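Local coordinates for WbbM protein (Klebsiella pneumoniae, PDB 6U4B) that is a bifunctional O-antigen polymerase that joins two glycosyltransferase activities in one chain and assembles as a trimer, at residues 122-128 and 281-287; 210-216 and 259-263; 458-463 and 502-508; 523-529 and 548-553. All blocks are in the same frame, centred on the assembly; numbering follows the deposited sequence.

Interaction 1 (122-128 and 281-287); sequences VVNHPCI and QRTFVSN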
# COMPACT_ATOMS: atom_id res chain seq x y z
N VAL A 122 -37.29 -24.23 41.61
CA VAL A 122 -37.07 -24.57 40.21
C VAL A 122 -37.01 -26.08 40.08
O VAL A 122 -36.63 -26.80 41.02
CB VAL A 122 -35.79 -23.91 39.65
CG1 VAL A 122 -35.89 -22.39 39.73
CG2 VAL A 122 -34.56 -24.41 40.38
N VAL A 123 -37.41 -26.58 38.91
CA VAL A 123 -37.36 -28.00 38.60
C VAL A 123 -36.12 -28.24 37.76
O VAL A 123 -35.99 -27.70 36.65
CB VAL A 123 -38.63 -28.46 37.87
CG1 VAL A 123 -38.60 -29.97 37.67
CG2 VAL A 123 -39.86 -28.05 38.66
N ASN A 124 -35.20 -29.05 38.28
CA ASN A 124 -33.92 -29.28 37.62
C ASN A 124 -34.02 -30.47 36.67
O ASN A 124 -34.72 -31.45 36.95
CB ASN A 124 -32.82 -29.51 38.65
CG ASN A 124 -32.62 -28.32 39.57
OD1 ASN A 124 -33.36 -28.14 40.54
ND2 ASN A 124 -31.63 -27.49 39.26
N HIS A 125 -33.31 -30.38 35.55
CA HIS A 125 -33.19 -31.45 34.58
C HIS A 125 -31.76 -31.38 34.05
O HIS A 125 -31.24 -30.28 33.82
CB HIS A 125 -34.20 -31.32 33.43
CG HIS A 125 -34.45 -32.60 32.70
ND1 HIS A 125 -33.71 -32.99 31.61
CD2 HIS A 125 -35.38 -33.57 32.89
CE1 HIS A 125 -34.16 -34.16 31.17
NE2 HIS A 125 -35.18 -34.52 31.93
N PRO A 126 -31.10 -32.53 33.87
CA PRO A 126 -29.67 -32.52 33.51
C PRO A 126 -29.34 -31.69 32.27
O PRO A 126 -28.60 -30.71 32.38
CB PRO A 126 -29.36 -34.01 33.28
CG PRO A 126 -30.69 -34.71 33.22
CD PRO A 126 -31.61 -33.89 34.07
N CYS A 127 -29.87 -32.06 31.11
CA CYS A 127 -29.61 -31.32 29.89
C CYS A 127 -30.89 -31.26 29.05
O CYS A 127 -31.88 -31.92 29.35
CB CYS A 127 -28.46 -31.95 29.08
SG CYS A 127 -28.73 -33.66 28.58
N ILE A 128 -30.84 -30.44 28.00
CA ILE A 128 -31.98 -30.28 27.10
C ILE A 128 -31.99 -31.46 26.13
O ILE A 128 -31.18 -31.52 25.20
CB ILE A 128 -31.92 -28.95 26.34
CG1 ILE A 128 -32.04 -27.77 27.32
CG2 ILE A 128 -33.01 -28.89 25.29
CD1 ILE A 128 -31.94 -26.41 26.65
N GLN A 281 -44.58 -23.79 36.76
CA GLN A 281 -43.30 -24.10 37.37
C GLN A 281 -42.15 -23.62 36.49
O GLN A 281 -42.28 -23.49 35.27
CB GLN A 281 -43.17 -25.61 37.62
CG GLN A 281 -44.18 -26.20 38.59
CD GLN A 281 -43.89 -27.65 38.91
OE1 GLN A 281 -44.17 -28.55 38.11
NE2 GLN A 281 -43.33 -27.90 40.09
N ARG A 282 -41.01 -23.35 37.13
CA ARG A 282 -39.78 -22.98 36.44
C ARG A 282 -38.88 -24.19 36.31
O ARG A 282 -38.82 -25.04 37.20
CB ARG A 282 -39.03 -21.87 37.19
CG ARG A 282 -39.82 -20.60 37.40
CD ARG A 282 -38.96 -19.50 38.02
NE ARG A 282 -38.77 -19.67 39.46
CZ ARG A 282 -39.59 -19.17 40.38
NH1 ARG A 282 -40.67 -18.48 40.02
NH2 ARG A 282 -39.35 -19.37 41.67
N THR A 283 -38.15 -24.26 35.20
CA THR A 283 -37.17 -25.32 34.98
C THR A 283 -35.76 -24.74 34.95
O THR A 283 -35.56 -23.54 34.72
CB THR A 283 -37.44 -26.08 33.68
OG1 THR A 283 -36.98 -25.31 32.56
CG2 THR A 283 -38.93 -26.37 33.51
N PHE A 284 -34.79 -25.61 35.20
CA PHE A 284 -33.38 -25.25 35.05
C PHE A 284 -32.63 -26.43 34.45
O PHE A 284 -32.83 -27.58 34.85
CB PHE A 284 -32.74 -24.86 36.39
CG PHE A 284 -31.26 -24.60 36.28
CD1 PHE A 284 -30.34 -25.48 36.83
CD2 PHE A 284 -30.78 -23.48 35.61
CE1 PHE A 284 -28.98 -25.25 36.72
CE2 PHE A 284 -29.42 -23.25 35.50
CZ PHE A 284 -28.52 -24.13 36.06
N VAL A 285 -31.75 -26.12 33.50
CA VAL A 285 -30.93 -27.11 32.81
C VAL A 285 -29.52 -26.99 33.35
O VAL A 285 -28.86 -25.96 33.17
CB VAL A 285 -30.97 -26.90 31.29
CG1 VAL A 285 -30.07 -27.90 30.59
CG2 VAL A 285 -32.39 -27.01 30.78
N SER A 286 -29.05 -28.05 34.01
CA SER A 286 -27.78 -27.99 34.74
C SER A 286 -26.56 -28.19 33.86
O SER A 286 -25.46 -27.79 34.25
CB SER A 286 -27.78 -29.02 35.88
OG SER A 286 -28.30 -30.26 35.43
N ASN A 287 -26.71 -28.80 32.68
CA ASN A 287 -25.59 -29.06 31.78
C ASN A 287 -25.84 -28.36 30.46
O ASN A 287 -26.80 -28.69 29.74
CB ASN A 287 -25.40 -30.56 31.57
CG ASN A 287 -24.90 -31.27 32.82
OD1 ASN A 287 -24.07 -30.74 33.55
ND2 ASN A 287 -25.43 -32.47 33.06
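Val-285 turns CG1 anti to its own backbone N (chi1 178°) and CG2 to the side of that N. The two branches then reach the start of the loop that follows strand 122-125. CG1 lies 3.5 Å from CA of Cys-127, and CG2 meets CG1 of Ile-128 at 3.6 Å, the two side chains crossing at about a right angle. The strands themselves form a parallel pair of the mixed sheet in the DUF4422 half of the chain. Each donates and accepts in turn. Val-123 N binds Arg-282 O, Phe-284 N binds Val-123 O, and His-125 N binds Phe-284 O at 2.9 Å. Ser-286 N then binds His-125 O and carries the ladder past the last bridge.

Val-123 and Val-285 point to the buried face of the sheet, where Tyr-132 of helix 130-135 packs on Val-285. On the other face CG1 of Val-122 sits at the guanidinium edge of Arg-282, 4.0 Å from NE. The charged end of Arg-282 turns to the carbonyl of Lys-156. Gln-281 is likewise held from outside the pair, by Glu-117.

The end of the ladder is tied by Pro-126 O, which takes two donors. Asn-287 N meets Pro-126 O at 2.7 Å nearly along the C=O direction, though its N-H is bent to 136°. Ser-286 OG meets Pro-126 O at 3.1 Å in the carbonyl plane, on a lone pair.

Interaction 2 (210-216 and 259-263); sequences GYYTNMF and ERLFN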
# COMPACT_ATOMS: atom_id res chain seq x y z
N GLY A 210 -43.96 -11.17 44.66
CA GLY A 210 -44.14 -10.69 43.31
C GLY A 210 -43.39 -11.57 42.33
O GLY A 210 -42.65 -12.48 42.71
N TYR A 211 -43.60 -11.27 41.05
CA TYR A 211 -42.99 -12.04 39.97
C TYR A 211 -41.63 -11.41 39.65
O TYR A 211 -41.55 -10.42 38.91
CB TYR A 211 -43.89 -12.06 38.74
CG TYR A 211 -45.28 -12.58 39.02
CD1 TYR A 211 -46.35 -11.71 39.17
CD2 TYR A 211 -45.53 -13.94 39.14
CE1 TYR A 211 -47.63 -12.18 39.42
CE2 TYR A 211 -46.80 -14.42 39.39
CZ TYR A 211 -47.85 -13.53 39.53
OH TYR A 211 -49.12 -14.01 39.78
N TYR A 212 -40.57 -11.98 40.21
CA TYR A 212 -39.21 -11.51 39.96
C TYR A 212 -38.65 -12.28 38.77
O TYR A 212 -37.89 -13.25 38.90
CB TYR A 212 -38.35 -11.66 41.22
CG TYR A 212 -38.66 -10.58 42.24
CD1 TYR A 212 -39.73 -10.72 43.12
CD2 TYR A 212 -37.91 -9.42 42.29
CE1 TYR A 212 -40.02 -9.73 44.04
CE2 TYR A 212 -38.19 -8.43 43.21
CZ TYR A 212 -39.25 -8.59 44.08
OH TYR A 212 -39.53 -7.60 45.00
N THR A 213 -39.04 -11.83 37.59
CA THR A 213 -38.77 -12.56 36.36
C THR A 213 -38.99 -11.63 35.18
O THR A 213 -39.63 -10.58 35.29
CB THR A 213 -39.69 -13.79 36.24
OG1 THR A 213 -39.29 -14.58 35.11
CG2 THR A 213 -41.14 -13.34 36.06
N ASN A 214 -38.42 -12.04 34.04
CA ASN A 214 -38.77 -11.49 32.73
C ASN A 214 -39.28 -12.60 31.81
O ASN A 214 -39.28 -12.44 30.59
CB ASN A 214 -37.57 -10.77 32.11
CG ASN A 214 -36.28 -11.55 32.26
OD1 ASN A 214 -36.12 -12.33 33.20
ND2 ASN A 214 -35.36 -11.35 31.34
N MET A 215 -39.70 -13.71 32.40
CA MET A 215 -40.14 -14.88 31.66
C MET A 215 -41.66 -14.96 31.75
O MET A 215 -42.22 -15.10 32.84
CB MET A 215 -39.50 -16.14 32.24
CG MET A 215 -39.63 -17.39 31.40
SD MET A 215 -38.41 -18.64 31.88
CE MET A 215 -38.82 -18.87 33.61
N PHE A 216 -42.33 -14.84 30.61
CA PHE A 216 -43.79 -14.82 30.60
C PHE A 216 -44.29 -15.20 29.21
O PHE A 216 -43.54 -15.20 28.23
CB PHE A 216 -44.34 -13.45 31.01
CG PHE A 216 -43.86 -12.31 30.14
CD1 PHE A 216 -42.83 -11.49 30.56
CD2 PHE A 216 -44.44 -12.06 28.91
CE1 PHE A 216 -42.39 -10.44 29.77
CE2 PHE A 216 -44.01 -11.02 28.11
CZ PHE A 216 -42.98 -10.20 28.54
N GLU A 259 -38.26 -5.50 36.18
CA GLU A 259 -38.90 -6.60 36.90
C GLU A 259 -39.96 -6.08 37.86
O GLU A 259 -41.00 -6.73 38.07
CB GLU A 259 -37.86 -7.42 37.66
CG GLU A 259 -36.91 -8.21 36.78
CD GLU A 259 -35.96 -9.06 37.60
OE1 GLU A 259 -34.77 -9.17 37.22
OE2 GLU A 259 -36.39 -9.60 38.64
N ARG A 260 -39.71 -4.92 38.47
CA ARG A 260 -40.69 -4.32 39.37
C ARG A 260 -41.83 -3.68 38.60
O ARG A 260 -43.00 -3.80 38.99
CB ARG A 260 -40.02 -3.28 40.27
CG ARG A 260 -39.22 -3.85 41.43
CD ARG A 260 -37.87 -4.41 41.00
NE ARG A 260 -37.15 -4.99 42.12
CZ ARG A 260 -35.99 -5.63 42.01
NH1 ARG A 260 -35.42 -5.76 40.82
NH2 ARG A 260 -35.40 -6.13 43.08
N LEU A 261 -41.51 -3.00 37.49
CA LEU A 261 -42.56 -2.39 36.67
C LEU A 261 -43.50 -3.44 36.11
O LEU A 261 -44.71 -3.19 35.97
CB LEU A 261 -41.92 -1.57 35.54
CG LEU A 261 -41.08 -0.37 35.98
CD1 LEU A 261 -40.39 0.27 34.77
CD2 LEU A 261 -41.94 0.65 36.71
N PHE A 262 -42.97 -4.62 35.78
CA PHE A 262 -43.80 -5.73 35.32
C PHE A 262 -44.90 -6.04 36.33
O PHE A 262 -46.06 -6.23 35.97
CB PHE A 262 -42.90 -6.95 35.08
CG PHE A 262 -43.60 -8.12 34.45
CD1 PHE A 262 -44.30 -7.98 33.27
CD2 PHE A 262 -43.52 -9.38 35.03
CE1 PHE A 262 -44.94 -9.07 32.69
CE2 PHE A 262 -44.15 -10.47 34.46
CZ PHE A 262 -44.86 -10.31 33.28
N ASN A 263 -44.54 -6.08 37.62
CA ASN A 263 -45.52 -6.35 38.66
C ASN A 263 -46.51 -5.20 38.81
O ASN A 263 -47.72 -5.43 38.96
CB ASN A 263 -44.81 -6.61 39.99
CG ASN A 263 -44.13 -7.96 40.03
OD1 ASN A 263 -44.71 -8.95 40.48
ND2 ASN A 263 -42.88 -8.01 39.57
O HOH W 1 -37.98 -5.62 44.71
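The ring of Phe-216 carries CE1 of Phe-262 over one face. The two rings are nearly parallel, with planes at 26°, but slid apart so that they barely overlap. The closest atoms are CD1 of Phe-216 and CZ of Phe-262, at 3.6 Å. CE2 of Tyr-212 stands over one face of the Arg-260 guanidinium, toward its rim, 3.6 Å from NH2. The guanidinium lies at the edge of the tyrosine ring, and the planes are 89° apart. A water at the edge of both groups accepts from Arg-260 NE at 2.8 Å and donates to Tyr-212 OH. That hydroxyl also bonds to Asn-168, and Arg-260 NH1 bonds to the carbonyl of His-256.

The amide of Asn-263 grips the backbone of Tyr-211 twice. Asn-263 OD1 takes Tyr-211 N in the amide plane, on a lone pair, at 2.6 Å. Asn-263 ND2 gives to Tyr-211 O at 2.8 Å, from above that carbonyl's plane. Asn-263 ND2 also gives to Glu-259 O, one turn back in the helix, at 2.7 Å. These three bonds fix the rotation of the amide.

Tyr-212 is the centre of an inverse gamma turn, and Thr-213 OG1 accepts from Met-215 N in an ST turn. The contact docks an irregular link between strands 209-210 and 216-219 onto helix 253-272, within the alpha/beta core of the DUF4422 half.

Interaction 3 (458-463 and 502-508); sequences YLQKTL and YWFLDQD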
# COMPACT_ATOMS: atom_id res chain seq x y z
N TYR A 458 2.25 -48.77 11.57
CA TYR A 458 1.25 -47.99 12.29
C TYR A 458 0.07 -47.65 11.40
O TYR A 458 -1.09 -47.73 11.83
CB TYR A 458 1.89 -46.71 12.85
CG TYR A 458 0.91 -45.70 13.41
CD1 TYR A 458 0.33 -45.87 14.66
CD2 TYR A 458 0.58 -44.55 12.69
CE1 TYR A 458 -0.56 -44.94 15.17
CE2 TYR A 458 -0.31 -43.61 13.20
CZ TYR A 458 -0.87 -43.82 14.44
OH TYR A 458 -1.76 -42.89 14.95
N LEU A 459 0.34 -47.27 10.15
CA LEU A 459 -0.74 -46.93 9.23
C LEU A 459 -1.61 -48.15 8.92
O LEU A 459 -2.84 -48.03 8.81
CB LEU A 459 -0.17 -46.33 7.95
CG LEU A 459 0.56 -44.98 8.07
CD1 LEU A 459 0.64 -44.29 6.71
CD2 LEU A 459 -0.09 -44.08 9.10
N GLN A 460 -0.99 -49.32 8.77
CA GLN A 460 -1.76 -50.51 8.41
C GLN A 460 -2.54 -51.07 9.59
O GLN A 460 -3.69 -51.51 9.42
CB GLN A 460 -0.83 -51.58 7.84
CG GLN A 460 -0.70 -51.55 6.32
CD GLN A 460 -0.03 -52.78 5.77
OE1 GLN A 460 1.12 -53.07 6.09
NE2 GLN A 460 -0.74 -53.51 4.92
N LYS A 461 -1.95 -51.08 10.78
CA LYS A 461 -2.58 -51.72 11.94
C LYS A 461 -3.50 -50.76 12.69
O LYS A 461 -4.68 -51.06 12.89
CB LYS A 461 -1.50 -52.27 12.88
CG LYS A 461 -0.55 -53.25 12.21
CD LYS A 461 -1.26 -54.53 11.79
CE LYS A 461 -0.32 -55.48 11.08
NZ LYS A 461 0.87 -55.82 11.91
N THR A 462 -2.98 -49.61 13.10
CA THR A 462 -3.78 -48.69 13.91
C THR A 462 -4.81 -47.95 13.06
O THR A 462 -5.95 -47.76 13.49
CB THR A 462 -2.87 -47.70 14.65
OG1 THR A 462 -2.00 -48.42 15.53
CG2 THR A 462 -3.71 -46.72 15.45
N LEU A 463 -4.42 -47.52 11.86
CA LEU A 463 -5.32 -46.76 11.00
C LEU A 463 -6.11 -47.63 10.03
O LEU A 463 -7.00 -47.12 9.35
CB LEU A 463 -4.54 -45.69 10.23
CG LEU A 463 -3.76 -44.68 11.07
CD1 LEU A 463 -3.46 -43.42 10.27
CD2 LEU A 463 -4.50 -44.32 12.36
N TYR A 502 -3.97 -40.83 19.00
CA TYR A 502 -3.31 -41.14 17.74
C TYR A 502 -2.08 -40.27 17.54
O TYR A 502 -1.96 -39.17 18.09
CB TYR A 502 -4.27 -40.97 16.56
CG TYR A 502 -5.46 -41.90 16.64
CD1 TYR A 502 -5.40 -43.18 16.12
CD2 TYR A 502 -6.65 -41.49 17.24
CE1 TYR A 502 -6.48 -44.04 16.19
CE2 TYR A 502 -7.74 -42.33 17.32
CZ TYR A 502 -7.65 -43.60 16.79
OH TYR A 502 -8.73 -44.45 16.87
N TRP A 503 -1.15 -40.78 16.72
CA TRP A 503 0.13 -40.13 16.51
C TRP A 503 -0.04 -38.70 16.02
O TRP A 503 0.49 -37.75 16.61
CB TRP A 503 0.97 -40.95 15.53
CG TRP A 503 2.38 -40.49 15.39
CD1 TRP A 503 3.08 -39.71 16.26
CD2 TRP A 503 3.28 -40.80 14.32
NE1 TRP A 503 4.36 -39.51 15.80
CE2 TRP A 503 4.51 -40.17 14.61
CE3 TRP A 503 3.17 -41.55 13.14
CZ2 TRP A 503 5.61 -40.26 13.77
CZ3 TRP A 503 4.27 -41.64 12.31
CH2 TRP A 503 5.47 -41.00 12.62
N PHE A 504 -0.80 -38.52 14.94
CA PHE A 504 -1.06 -37.20 14.39
C PHE A 504 -2.51 -36.76 14.60
O PHE A 504 -3.09 -36.07 13.76
CB PHE A 504 -0.69 -37.15 12.90
CG PHE A 504 0.78 -37.06 12.66
CD1 PHE A 504 1.43 -35.83 12.72
CD2 PHE A 504 1.53 -38.19 12.41
CE1 PHE A 504 2.79 -35.74 12.50
CE2 PHE A 504 2.89 -38.11 12.19
CZ PHE A 504 3.52 -36.88 12.24
N LEU A 505 -3.10 -37.17 15.72
CA LEU A 505 -4.34 -36.60 16.26
C LEU A 505 -5.44 -36.70 15.20
O LEU A 505 -5.63 -37.79 14.63
CB LEU A 505 -4.03 -35.19 16.75
CG LEU A 505 -2.78 -35.01 17.61
CD1 LEU A 505 -2.55 -33.55 17.93
CD2 LEU A 505 -2.85 -35.84 18.88
N ASP A 506 -6.17 -35.62 14.90
CA ASP A 506 -7.31 -35.71 14.00
C ASP A 506 -6.91 -36.03 12.57
O ASP A 506 -7.74 -36.55 11.81
CB ASP A 506 -8.10 -34.40 14.03
CG ASP A 506 -7.27 -33.20 13.62
OD1 ASP A 506 -6.09 -33.11 14.04
OD2 ASP A 506 -7.79 -32.34 12.88
N GLN A 507 -5.67 -35.73 12.17
CA GLN A 507 -5.21 -36.15 10.85
C GLN A 507 -5.22 -37.67 10.74
O GLN A 507 -5.63 -38.22 9.71
CB GLN A 507 -3.82 -35.59 10.55
CG GLN A 507 -3.33 -35.90 9.14
CD GLN A 507 -2.04 -35.18 8.79
OE1 GLN A 507 -2.06 -34.10 8.19
NE2 GLN A 507 -0.91 -35.78 9.15
N ASP A 508 -4.79 -38.36 11.79
CA ASP A 508 -4.85 -39.82 11.81
C ASP A 508 -6.29 -40.31 11.87
O ASP A 508 -6.64 -41.29 11.20
CB ASP A 508 -4.05 -40.37 12.99
CG ASP A 508 -2.56 -40.37 12.74
OD1 ASP A 508 -2.15 -40.13 11.59
OD2 ASP A 508 -1.80 -40.62 13.71
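Asp-508 OD2 is gripped by two donors that come from opposite faces of the carboxylate. Tyr-458 OH donates to Asp-508 OD2 from one side at 2.6 Å. Phe-504 N donates to Asp-508 OD2 from the other, also at 2.6 Å, with its N-H almost straight (177°). The contact joins helix 455-461 to the start of helix 505-513 in the family 8 half, a family that adopts the GT-A fold. A type I beta turn from Tyr-502 to Leu-505 leads into the second helix. Asp-508 therefore ties this turn to its own helix and to the tyrosine. The other oxygen, OD1, takes a hydrogen bond from Tyr-471, so both ends of the buried carboxylate have partners. These donors would tend to favour its charged form.

Tyr-458 reaches across because CG lies anti to the backbone N (chi1 170°), and its ring passes beside Trp-503. The indole turns an edge to the face of the tyrosine, offset, with the planes at 88°. CB of Trp-503 also rests 3.6 Å from CZ of Tyr-458. On its own side the indole carries Phe-504 CE2 over the centre of one face. Phe-504 is about 10 Å from the bound magnesium ion, side chain to metal, so the contact lies near the metal site but is not part of it.

Thr-462 CG2 meets the edge of the Tyr-502 ring at CE1, while OG1 of Thr-462 turns to Asp-450. Tyr-502 OH bonds to the carbonyl of Val-496. Leu-463 CD2 fills in beside the same ring, 4.0 Å from CD1 of Tyr-502.

Interaction 4 (523-529 and 548-553); sequences LEWNVYH and KFLAAR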
# COMPACT_ATOMS: atom_id res chain seq x y z
N LEU A 523 -0.50 -31.83 -5.95
CA LEU A 523 0.40 -31.34 -4.91
C LEU A 523 0.51 -29.82 -4.92
O LEU A 523 0.94 -29.24 -3.91
CB LEU A 523 1.78 -31.98 -5.09
CG LEU A 523 2.85 -31.76 -4.02
CD1 LEU A 523 2.32 -32.08 -2.63
CD2 LEU A 523 4.05 -32.63 -4.35
N GLU A 524 0.13 -29.16 -6.01
CA GLU A 524 0.18 -27.70 -6.07
C GLU A 524 -0.72 -27.04 -5.03
O GLU A 524 -0.53 -25.86 -4.73
CB GLU A 524 -0.20 -27.20 -7.47
CG GLU A 524 0.80 -27.51 -8.57
CD GLU A 524 0.82 -28.97 -8.97
OE1 GLU A 524 1.92 -29.51 -9.22
OE2 GLU A 524 -0.27 -29.58 -9.05
N TRP A 525 -1.69 -27.78 -4.49
CA TRP A 525 -2.64 -27.22 -3.53
C TRP A 525 -2.19 -27.35 -2.08
O TRP A 525 -2.92 -26.93 -1.18
CB TRP A 525 -4.01 -27.89 -3.71
CG TRP A 525 -4.86 -27.19 -4.72
CD1 TRP A 525 -5.23 -27.65 -5.95
CD2 TRP A 525 -5.42 -25.88 -4.60
NE1 TRP A 525 -6.00 -26.71 -6.59
CE2 TRP A 525 -6.13 -25.61 -5.78
CE3 TRP A 525 -5.39 -24.90 -3.60
CZ2 TRP A 525 -6.81 -24.41 -6.00
CZ3 TRP A 525 -6.06 -23.71 -3.81
CH2 TRP A 525 -6.76 -23.48 -5.00
N ASN A 526 -1.00 -27.91 -1.83
CA ASN A 526 -0.49 -28.02 -0.47
C ASN A 526 1.03 -28.10 -0.50
O ASN A 526 1.61 -29.15 -0.18
CB ASN A 526 -1.08 -29.24 0.23
CG ASN A 526 -0.95 -29.17 1.74
OD1 ASN A 526 -0.07 -28.49 2.27
ND2 ASN A 526 -1.83 -29.87 2.45
N VAL A 527 1.69 -27.01 -0.86
CA VAL A 527 3.13 -26.99 -1.06
C VAL A 527 3.80 -26.57 0.25
O VAL A 527 3.63 -25.44 0.71
CB VAL A 527 3.53 -26.06 -2.21
CG1 VAL A 527 5.04 -26.04 -2.40
CG2 VAL A 527 2.84 -26.49 -3.50
N TYR A 528 4.55 -27.49 0.85
CA TYR A 528 5.36 -27.13 2.00
C TYR A 528 6.40 -26.08 1.61
O TYR A 528 7.03 -26.18 0.56
CB TYR A 528 6.08 -28.36 2.56
CG TYR A 528 5.18 -29.42 3.15
CD1 TYR A 528 4.84 -30.55 2.42
CD2 TYR A 528 4.69 -29.31 4.45
CE1 TYR A 528 4.03 -31.53 2.95
CE2 TYR A 528 3.88 -30.29 4.99
CZ TYR A 528 3.55 -31.39 4.24
OH TYR A 528 2.74 -32.37 4.77
N HIS A 529 6.56 -25.07 2.46
CA HIS A 529 7.60 -24.08 2.21
C HIS A 529 8.99 -24.59 2.53
O HIS A 529 9.97 -23.95 2.14
CB HIS A 529 7.31 -22.80 3.01
CG HIS A 529 7.60 -22.92 4.47
ND1 HIS A 529 7.10 -23.93 5.26
CD2 HIS A 529 8.34 -22.13 5.30
CE1 HIS A 529 7.52 -23.77 6.50
NE2 HIS A 529 8.27 -22.69 6.55
N LYS A 548 7.56 -34.42 -8.57
CA LYS A 548 6.26 -33.79 -8.36
C LYS A 548 6.37 -32.64 -7.36
O LYS A 548 5.69 -31.62 -7.50
CB LYS A 548 5.24 -34.82 -7.89
CG LYS A 548 4.93 -35.90 -8.90
CD LYS A 548 3.79 -36.79 -8.41
CE LYS A 548 2.57 -36.65 -9.29
NZ LYS A 548 1.31 -36.89 -8.53
N PHE A 549 7.22 -32.80 -6.34
CA PHE A 549 7.41 -31.74 -5.36
C PHE A 549 8.12 -30.54 -5.98
O PHE A 549 7.76 -29.39 -5.70
CB PHE A 549 8.18 -32.27 -4.16
CG PHE A 549 8.52 -31.23 -3.13
CD1 PHE A 549 7.52 -30.60 -2.41
CD2 PHE A 549 9.84 -30.90 -2.87
CE1 PHE A 549 7.83 -29.65 -1.45
CE2 PHE A 549 10.16 -29.95 -1.92
CZ PHE A 549 9.15 -29.32 -1.21
N LEU A 550 9.12 -30.79 -6.82
CA LEU A 550 9.84 -29.69 -7.46
C LEU A 550 8.94 -28.92 -8.42
O LEU A 550 9.01 -27.69 -8.49
CB LEU A 550 11.08 -30.22 -8.19
CG LEU A 550 12.17 -30.81 -7.30
CD1 LEU A 550 13.34 -31.32 -8.13
CD2 LEU A 550 12.64 -29.78 -6.28
N ALA A 551 8.09 -29.63 -9.17
CA ALA A 551 7.19 -28.96 -10.09
C ALA A 551 6.13 -28.15 -9.34
O ALA A 551 5.78 -27.04 -9.76
CB ALA A 551 6.52 -29.98 -11.01
N ALA A 552 5.62 -28.68 -8.23
CA ALA A 552 4.61 -27.97 -7.46
C ALA A 552 5.18 -26.71 -6.82
O ALA A 552 4.48 -25.69 -6.74
CB ALA A 552 4.01 -28.89 -6.39
N ARG A 553 6.44 -26.75 -6.38
CA ARG A 553 7.05 -25.56 -5.78
C ARG A 553 7.13 -24.41 -6.77
O ARG A 553 7.08 -23.24 -6.36
CB ARG A 553 8.45 -25.89 -5.25
CG ARG A 553 8.47 -26.55 -3.90
CD ARG A 553 9.90 -26.77 -3.42
NE ARG A 553 10.55 -25.53 -2.98
CZ ARG A 553 10.47 -25.05 -1.75
NH1 ARG A 553 9.76 -25.69 -0.83
NH2 ARG A 553 11.09 -23.92 -1.43
O HOH W 2 3.68 -31.58 -9.00
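The apolar contacts centre on Ala-552, whose CB points into the 523-529 segment. It meets Leu-523 CG and Val-527 CG2, each at 3.9 Å. Leu-523 sends CD2 past it to the helix backbone, 3.6 Å from CA of Phe-549. Val-527 lays CG1 on the chain of Arg-553, 3.8 Å from CG. CG of Arg-553 also sits above one face of the Phe-549 ring, toward its rim.

Polar contacts lie at both ends. Glu-524 bends at chi2 (73°), which brings OE1 over Ala-552. A water donates to this OE1 at 2.7 Å and to Lys-548 O at 2.5 Å. At the other end Arg-553 NH1 makes a weak hydrogen bond to His-529 O at 3.4 Å. The charge of Arg-553 is met mainly by a salt bridge from NH2 to Asp-574.

The contact joins strand 527-528 and the 3-10 turn before it to helix 543-554, in a beta-alpha-beta unit completed by strand 558-560. Strand 558-560 ends in His-560, a magnesium ligand, and Asn-526 OD1 bonds to its ND1. The chemistry implies that the helix is held to the 3-10 turn and the strand after it chiefly by close apolar packing, with few direct polar ties.

Interactions 1 and 2 lie in the DUF4422 half, and interactions 3 and 4 in the family 8 half. Interactions 2 and 3 are buried. Interactions 1 and 4 are partly buried, and the helix of interaction 4 also packs on a neighbouring subunit. Interaction 1 pairs two strands by backbone bonds. In interaction 2 an asparagine side chain grips backbone atoms, and in interaction 3 a tyrosine hydroxyl meets a carboxylate. Interaction 4 is mostly apolar. The first two touch, Met-215 CE packing on Arg-282 CG, and helix 253-272 runs on to strand 277-285. The nearest atoms of interactions 3 and 4 are about 6 Å apart, and interaction 4 lies closer to the magnesium site. Interactions 1 and 2 lie away from it.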